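Local coordinates for glycoside hydrolase (Streptococcus pneumoniae serotype 4, PDB 6ORH) that hydrolyses alpha-L-fucosidic linkages, helping Streptococcus pneumoniae to degrade fucosylated host carbohydrate antigens, at the NDG/GAL/FUC site. Residues are numbered along the deposited sequence; one frame, centred on the assembly and turned at random. Chains: chain A/B, Glycoside hydrolase.

The NDG/GAL/FUC site. Residues chain A 26, 28, 38-39, 77-78, 123, 169, 171-174, 202, 204, 211, 215, 234, 257, 264; chain B 403-405. With NDG (2-acetamido-2-deoxy-alpha-D-glucopyranose), chain E; GAL (beta-D-galactopyranose), chain F; FUC (alpha-L-fucopyranose), chain C; FUC (alpha-L-fucopyranose), chain D.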
loop_
_atom_site.group_PDB
_atom_site.type_symbol
_atom_site.label_atom_id
_atom_site.label_comp_id
_atom_site.label_asym_id
_atom_site.label_seq_id
_atom_site.Cartn_x
_atom_site.Cartn_y
_atom_site.Cartn_z
ATOM N N PHE A 26 -15.768 -5.168 -17.851
ATOM C CA PHE A 26 -15.131 -5.168 -19.155
ATOM C C PHE A 26 -15.424 -6.521 -19.798
ATOM O O PHE A 26 -15.480 -7.528 -19.083
ATOM C CB PHE A 26 -13.620 -5.121 -18.949
ATOM C CG PHE A 26 -12.791 -4.126 -19.726
ATOM C CD1 PHE A 26 -13.209 -3.563 -20.934
ATOM C CD2 PHE A 26 -11.507 -3.829 -19.262
ATOM C CE1 PHE A 26 -12.391 -2.684 -21.624
ATOM C CE2 PHE A 26 -10.694 -2.937 -19.952
ATOM C CZ PHE A 26 -11.134 -2.372 -21.133
ATOM N N HIS A 28 -13.753 -8.734 -22.865
ATOM C CA HIS A 28 -12.827 -9.043 -23.952
ATOM C C HIS A 28 -13.244 -10.389 -24.550
ATOM O O HIS A 28 -13.189 -11.408 -23.869
ATOM C CB HIS A 28 -11.352 -9.143 -23.480
ATOM C CG HIS A 28 -10.672 -7.829 -23.232
ATOM N ND1 HIS A 28 -11.026 -7.001 -22.171
ATOM C CD2 HIS A 28 -9.633 -7.229 -23.864
ATOM C CE1 HIS A 28 -10.222 -5.926 -22.191
ATOM N NE2 HIS A 28 -9.362 -6.054 -23.204
ATOM N N GLU A 38 -3.595 -13.782 -26.211
ATOM C CA GLU A 38 -3.915 -12.494 -25.589
ATOM C C GLU A 38 -3.882 -11.378 -26.624
ATOM O O GLU A 38 -4.676 -10.433 -26.548
ATOM C CB GLU A 38 -2.979 -12.225 -24.410
ATOM C CG GLU A 38 -3.393 -13.004 -23.173
ATOM C CD GLU A 38 -4.677 -12.437 -22.583
ATOM O OE1 GLU A 38 -4.625 -11.312 -22.063
ATOM O OE2 GLU A 38 -5.725 -13.106 -22.628
ATOM N N TRP A 39 -2.964 -11.481 -27.598
ATOM C CA TRP A 39 -2.912 -10.527 -28.700
ATOM C C TRP A 39 -2.992 -11.303 -30.006
ATOM O O TRP A 39 -2.410 -12.389 -30.098
ATOM C CB TRP A 39 -1.592 -9.740 -28.684
ATOM C CG TRP A 39 -1.510 -8.573 -27.746
ATOM C CD1 TRP A 39 -2.416 -8.192 -26.791
ATOM C CD2 TRP A 39 -0.418 -7.634 -27.665
ATOM N NE1 TRP A 39 -1.961 -7.083 -26.119
ATOM C CE2 TRP A 39 -0.744 -6.711 -26.640
ATOM C CE3 TRP A 39 0.798 -7.478 -28.361
ATOM C CZ2 TRP A 39 0.108 -5.656 -26.297
ATOM C CZ3 TRP A 39 1.626 -6.424 -28.025
ATOM C CH2 TRP A 39 1.275 -5.525 -27.012
ATOM N N HIS A 77 -10.376 -5.454 -31.093
ATOM C CA HIS A 77 -9.126 -5.478 -30.334
ATOM C C HIS A 77 -7.967 -5.158 -31.277
ATOM O O HIS A 77 -8.199 -4.758 -32.407
ATOM C CB HIS A 77 -9.003 -6.820 -29.581
ATOM C CG HIS A 77 -8.092 -6.730 -28.402
ATOM N ND1 HIS A 77 -6.787 -7.207 -28.458
ATOM C CD2 HIS A 77 -8.260 -6.228 -27.158
ATOM C CE1 HIS A 77 -6.200 -6.994 -27.298
ATOM N NE2 HIS A 77 -7.071 -6.398 -26.483
ATOM N N HIS A 78 -6.719 -5.337 -30.813
ATOM C CA HIS A 78 -5.574 -4.935 -31.633
ATOM C C HIS A 78 -5.511 -5.718 -32.951
ATOM O O HIS A 78 -4.978 -5.228 -33.939
ATOM C CB HIS A 78 -4.262 -5.207 -30.873
ATOM C CG HIS A 78 -4.168 -4.640 -29.491
ATOM N ND1 HIS A 78 -4.669 -3.379 -29.137
ATOM C CD2 HIS A 78 -3.565 -5.125 -28.383
ATOM C CE1 HIS A 78 -4.397 -3.152 -27.853
ATOM N NE2 HIS A 78 -3.719 -4.204 -27.358
ATOM N N TYR A 123 -14.993 -0.199 -26.589
ATOM C CA TYR A 123 -13.532 -0.236 -26.726
ATOM C C TYR A 123 -13.233 -0.511 -28.191
ATOM O O TYR A 123 -13.639 -1.549 -28.724
ATOM C CB TYR A 123 -12.972 -1.309 -25.783
ATOM C CG TYR A 123 -11.518 -1.746 -25.897
ATOM C CD1 TYR A 123 -10.994 -2.232 -27.091
ATOM C CD2 TYR A 123 -10.760 -1.879 -24.735
ATOM C CE1 TYR A 123 -9.672 -2.658 -27.151
ATOM C CE2 TYR A 123 -9.458 -2.352 -24.773
ATOM C CZ TYR A 123 -8.917 -2.747 -25.988
ATOM O OH TYR A 123 -7.648 -3.278 -26.056
ATOM N N TRP A 169 -13.356 3.766 -24.943
ATOM C CA TRP A 169 -12.038 3.322 -24.498
ATOM C C TRP A 169 -11.067 3.331 -25.676
ATOM O O TRP A 169 -11.291 2.636 -26.686
ATOM C CB TRP A 169 -12.164 1.890 -23.928
ATOM C CG TRP A 169 -11.713 1.762 -22.501
ATOM C CD1 TRP A 169 -12.399 2.154 -21.387
ATOM C CD2 TRP A 169 -10.497 1.155 -22.027
ATOM N NE1 TRP A 169 -11.694 1.866 -20.249
ATOM C CE2 TRP A 169 -10.545 1.207 -20.610
ATOM C CE3 TRP A 169 -9.379 0.561 -22.652
ATOM C CZ2 TRP A 169 -9.526 0.708 -19.804
ATOM C CZ3 TRP A 169 -8.394 0.027 -21.836
ATOM C CH2 TRP A 169 -8.449 0.145 -20.441
ATOM N N ASN A 171 -7.413 2.321 -26.002
ATOM C CA ASN A 171 -6.266 1.659 -25.401
ATOM C C ASN A 171 -4.974 2.273 -25.927
ATOM O O ASN A 171 -4.882 2.534 -27.117
ATOM C CB ASN A 171 -6.333 0.162 -25.754
ATOM C CG ASN A 171 -5.529 -0.661 -24.786
ATOM O OD1 ASN A 171 -4.307 -0.552 -24.728
ATOM N ND2 ASN A 171 -6.188 -1.516 -24.043
ATOM N N GLY A 172 -3.970 2.476 -25.040
ATOM C CA GLY A 172 -2.718 3.071 -25.502
ATOM C C GLY A 172 -1.676 2.042 -25.979
ATOM O O GLY A 172 -0.616 2.455 -26.459
ATOM N N ALA A 173 -1.987 0.741 -25.907
ATOM C CA ALA A 173 -1.008 -0.317 -26.183
ATOM C C ALA A 173 -0.724 -0.454 -27.679
ATOM O O ALA A 173 -1.643 -0.474 -28.500
ATOM C CB ALA A 173 -1.470 -1.645 -25.607
ATOM N N ARG A 174 0.568 -0.599 -28.023
ATOM C CA ARG A 174 0.955 -0.925 -29.386
ATOM C C ARG A 174 2.218 -1.789 -29.342
ATOM O O ARG A 174 3.093 -1.547 -28.515
ATOM C CB ARG A 174 1.224 0.358 -30.164
ATOM C CG ARG A 174 1.643 0.125 -31.608
ATOM C CD ARG A 174 1.494 1.317 -32.512
ATOM N NE ARG A 174 2.414 2.379 -32.099
ATOM C CZ ARG A 174 2.258 3.669 -32.363
ATOM N NH1 ARG A 174 1.218 4.087 -33.077
ATOM N NH2 ARG A 174 3.159 4.546 -31.923
ATOM N N PHE A 202 -11.619 7.195 -21.951
ATOM C CA PHE A 202 -10.340 6.662 -21.484
ATOM C C PHE A 202 -9.352 6.752 -22.645
ATOM O O PHE A 202 -9.640 6.259 -23.728
ATOM C CB PHE A 202 -10.535 5.183 -21.107
ATOM C CG PHE A 202 -9.273 4.498 -20.645
ATOM C CD1 PHE A 202 -8.325 4.084 -21.572
ATOM C CD2 PHE A 202 -9.047 4.247 -19.303
ATOM C CE1 PHE A 202 -7.173 3.434 -21.154
ATOM C CE2 PHE A 202 -7.890 3.603 -18.874
ATOM C CZ PHE A 202 -6.942 3.215 -19.801
ATOM N N THR A 204 -4.774 7.897 -23.510
ATOM C CA THR A 204 -3.467 8.328 -23.037
ATOM C C THR A 204 -3.370 9.844 -22.896
ATOM O O THR A 204 -2.390 10.321 -22.326
ATOM C CB THR A 204 -2.368 7.811 -23.981
ATOM O OG1 THR A 204 -2.623 8.211 -25.334
ATOM C CG2 THR A 204 -2.198 6.310 -23.871
ATOM N N TRP A 211 -5.621 5.901 -17.294
ATOM C CA TRP A 211 -5.231 4.628 -16.736
ATOM C C TRP A 211 -4.618 4.825 -15.349
ATOM O O TRP A 211 -3.926 5.816 -15.145
ATOM C CB TRP A 211 -4.225 4.024 -17.713
ATOM C CG TRP A 211 -3.907 2.615 -17.331
ATOM C CD1 TRP A 211 -4.740 1.672 -16.801
ATOM C CD2 TRP A 211 -2.617 2.005 -17.451
ATOM N NE1 TRP A 211 -4.055 0.506 -16.578
ATOM C CE2 TRP A 211 -2.754 0.681 -16.971
ATOM C CE3 TRP A 211 -1.379 2.441 -17.926
ATOM C CZ2 TRP A 211 -1.685 -0.223 -16.972
ATOM C CZ3 TRP A 211 -0.321 1.543 -17.931
ATOM C CH2 TRP A 211 -0.474 0.246 -17.441
ATOM N N GLN A 215 -2.507 -3.103 -14.103
ATOM C CA GLN A 215 -3.686 -3.916 -14.382
ATOM C C GLN A 215 -3.943 -4.857 -13.206
ATOM O O GLN A 215 -4.472 -5.964 -13.397
ATOM C CB GLN A 215 -3.509 -4.645 -15.715
ATOM C CG GLN A 215 -3.262 -3.687 -16.880
ATOM C CD GLN A 215 -3.060 -4.356 -18.217
ATOM O OE1 GLN A 215 -2.753 -5.544 -18.290
ATOM N NE2 GLN A 215 -3.283 -3.605 -19.280
ATOM N N THR A 234 1.718 8.434 -23.922
ATOM C CA THR A 234 2.122 7.045 -23.733
ATOM C C THR A 234 3.292 6.864 -22.752
ATOM O O THR A 234 3.432 5.790 -22.171
ATOM C CB THR A 234 2.381 6.337 -25.077
ATOM O OG1 THR A 234 3.343 7.135 -25.770
ATOM C CG2 THR A 234 1.152 6.291 -25.950
ATOM N N ASP A 257 -8.533 -0.942 -13.971
ATOM C CA ASP A 257 -8.982 -2.083 -14.756
ATOM C C ASP A 257 -8.181 -3.317 -14.384
ATOM O O ASP A 257 -6.971 -3.255 -14.200
ATOM C CB ASP A 257 -8.845 -1.788 -16.259
ATOM C CG ASP A 257 -7.420 -1.489 -16.732
ATOM O OD1 ASP A 257 -6.669 -0.764 -16.009
ATOM O OD2 ASP A 257 -7.044 -1.971 -17.809
ATOM N N TRP A 264 -6.811 -11.319 -20.237
ATOM C CA TRP A 264 -8.004 -10.545 -20.575
ATOM C C TRP A 264 -9.004 -11.400 -21.355
ATOM O O TRP A 264 -10.209 -11.220 -21.217
ATOM C CB TRP A 264 -7.599 -9.304 -21.394
ATOM C CG TRP A 264 -6.738 -8.339 -20.624
ATOM C CD1 TRP A 264 -5.376 -8.206 -20.654
ATOM C CD2 TRP A 264 -7.215 -7.401 -19.641
ATOM N NE1 TRP A 264 -4.975 -7.234 -19.772
ATOM C CE2 TRP A 264 -6.077 -6.752 -19.104
ATOM C CE3 TRP A 264 -8.491 -7.069 -19.153
ATOM C CZ2 TRP A 264 -6.210 -5.742 -18.153
ATOM C CZ3 TRP A 264 -8.617 -6.102 -18.184
ATOM C CH2 TRP A 264 -7.484 -5.434 -17.708
ATOM N N VAL B 403 4.594 -11.514 -25.053
ATOM C CA VAL B 403 4.130 -10.179 -24.670
ATOM C C VAL B 403 4.754 -9.772 -23.332
ATOM O O VAL B 403 4.651 -10.519 -22.363
ATOM C CB VAL B 403 2.593 -10.103 -24.565
ATOM C CG1 VAL B 403 2.117 -8.666 -24.333
ATOM C CG2 VAL B 403 1.896 -10.720 -25.776
ATOM N N TRP B 404 5.341 -8.567 -23.291
ATOM C CA TRP B 404 5.906 -8.050 -22.048
ATOM C C TRP B 404 4.773 -7.548 -21.162
ATOM O O TRP B 404 4.066 -6.601 -21.522
ATOM C CB TRP B 404 6.936 -6.955 -22.321
ATOM C CG TRP B 404 8.230 -7.516 -22.831
ATOM C CD1 TRP B 404 8.625 -7.633 -24.132
ATOM C CD2 TRP B 404 9.289 -8.082 -22.030
ATOM N NE1 TRP B 404 9.856 -8.231 -24.197
ATOM C CE2 TRP B 404 10.294 -8.520 -22.925
ATOM C CE3 TRP B 404 9.482 -8.280 -20.657
ATOM C CZ2 TRP B 404 11.486 -9.100 -22.481
ATOM C CZ3 TRP B 404 10.662 -8.852 -20.219
ATOM C CH2 TRP B 404 11.648 -9.262 -21.121
ATOM N N GLN B 405 4.617 -8.202 -20.007
ATOM C CA GLN B 405 3.490 -7.938 -19.129
ATOM C C GLN B 405 4.042 -7.389 -17.820
ATOM O O GLN B 405 5.163 -7.663 -17.451
ATOM C CB GLN B 405 2.673 -9.215 -18.911
ATOM C CG GLN B 405 1.809 -9.557 -20.125
ATOM C CD GLN B 405 1.050 -10.861 -20.050
ATOM O OE1 GLN B 405 0.413 -11.273 -21.025
ATOM N NE2 GLN B 405 1.114 -11.520 -18.897
HETATM C C1 NDG E . 0.789 -5.223 -21.917
HETATM C C2 NDG E . -0.740 -5.308 -21.813
HETATM C C3 NDG E . -1.380 -3.977 -22.221
HETATM C C4 NDG E . -0.772 -2.794 -21.407
HETATM C C5 NDG E . 0.773 -2.893 -21.436
HETATM C C6 NDG E . 1.247 -1.975 -20.285
HETATM C C7 NDG E . -1.640 -7.584 -22.128
HETATM C C8 NDG E . -1.990 -8.694 -23.095
HETATM O O5 NDG E . 1.239 -4.176 -21.007
HETATM O O3 NDG E . -2.803 -4.088 -21.983
HETATM O O4 NDG E . -1.110 -1.605 -22.130
HETATM O O6 NDG E . 2.649 -1.836 -20.364
HETATM O O7 NDG E . -1.700 -7.750 -20.921
HETATM N N2 NDG E . -1.204 -6.424 -22.650
HETATM O O1 NDG E . 1.179 -4.880 -23.224
HETATM C C1 GAL F . -1.631 -0.562 -21.266
HETATM C C2 GAL F . -1.405 0.740 -22.066
HETATM C C3 GAL F . -2.252 1.889 -21.500
HETATM C C4 GAL F . -3.691 1.457 -21.200
HETATM C C5 GAL F . -3.634 0.183 -20.346
HETATM C C6 GAL F . -4.991 -0.352 -19.957
HETATM O O2 GAL F . -0.020 1.112 -21.975
HETATM O O3 GAL F . -2.214 3.028 -22.406
HETATM O O4 GAL F . -4.431 1.187 -22.425
HETATM O O5 GAL F . -3.024 -0.848 -21.161
HETATM O O6 GAL F . -4.816 -1.408 -18.973
HETATM C C1 FUC C . 0.521 1.633 -23.193
HETATM C C2 FUC C . 1.648 2.602 -22.784
HETATM C C3 FUC C . 2.827 1.777 -22.221
HETATM C C4 FUC C . 3.322 0.763 -23.228
HETATM C C5 FUC C . 2.149 -0.145 -23.570
HETATM C C6 FUC C . 2.469 -1.201 -24.620
HETATM O O2 FUC C . 1.133 3.491 -21.827
HETATM O O3 FUC C . 3.940 2.598 -21.823
HETATM O O4 FUC C . 3.792 1.403 -24.429
HETATM O O5 FUC C . 1.107 0.690 -24.061
HETATM C C1 FUC D . -3.685 -3.553 -22.918
HETATM C C2 FUC D . -4.066 -4.444 -24.087
HETATM C C3 FUC D . -4.695 -5.710 -23.516
HETATM C C4 FUC D . -6.000 -5.362 -22.793
HETATM C C5 FUC D . -5.665 -4.335 -21.683
HETATM C C6 FUC D . -6.913 -3.781 -21.020
HETATM O O2 FUC D . -2.852 -4.763 -24.791
HETATM O O3 FUC D . -4.948 -6.631 -24.593
HETATM O O4 FUC D . -6.950 -4.842 -23.765
HETATM O O5 FUC D . -4.877 -3.190 -22.201
HETATM O O HOH W 1 -5.357 -9.292 -24.052
HETATM O O HOH W 2 3.763 -5.181 -23.716
HETATM O O HOH W 3 2.145 1.845 -26.737
#
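A difucosylated tetrasaccharide of the Lewis y type, with FUC (chain D) on O3 of NDG and FUC (chain C) on O2 of GAL, fills this GH29 active site and illustrates recognition by flat side chains turned at different angles. FUC (chain D) is wholly buried. A:Trp264 lies beneath it face-on, CZ2 3.5 Å from the C6 methyl of FUC (chain D), whose C4 sits over the five-membered ring. The histidines and the A:Trp39 indole instead meet the hydroxyls of FUC (chain D) with their rims. A:His78 NE2 bonds O2 of FUC (chain D) almost straight at 2.8 Å (170°), while A:Trp39 NE1 reaches the same O2 in its ring plane; A:His78 CD2 and B:Val403 CG1 flank opposite faces of that indole. O4 is gripped by A:His28 NE2, A:His77 NE2 and the phenol OH of A:Tyr123. A:Asn171, engineered at the nucleophile position, has CG anti to its backbone N (chi1 -158°) and points ND2 at the ring oxygen O5 of FUC (chain D), 2.8 Å away, in the amide plane; the backbone N of A:Ala173 holds OD1 on a lone pair. Across the sugar, A:Gln215, engineered from Glu at what is probably the acid/base position, extends beyond CG so that NE2 bonds the glycosidic O3 of NDG at 2.8 Å and the GAL O6 hydroxyl at 2.7 Å. A:Asp257 OD2 also approaches GAL O6, at 2.6 Å. GAL lays C5 over the face of A:Trp211. FUC (chain C), less buried, gives its O3 hydroxyl to the carbonyl O of A:Thr234. The pocket sits at the mouth of the catalytic barrel, with A:Tyr123 and A:Asp257 on strands 119-124 and 253-259; chain B contributes strand 403-410 beside NDG, possibly a functional dimer contact.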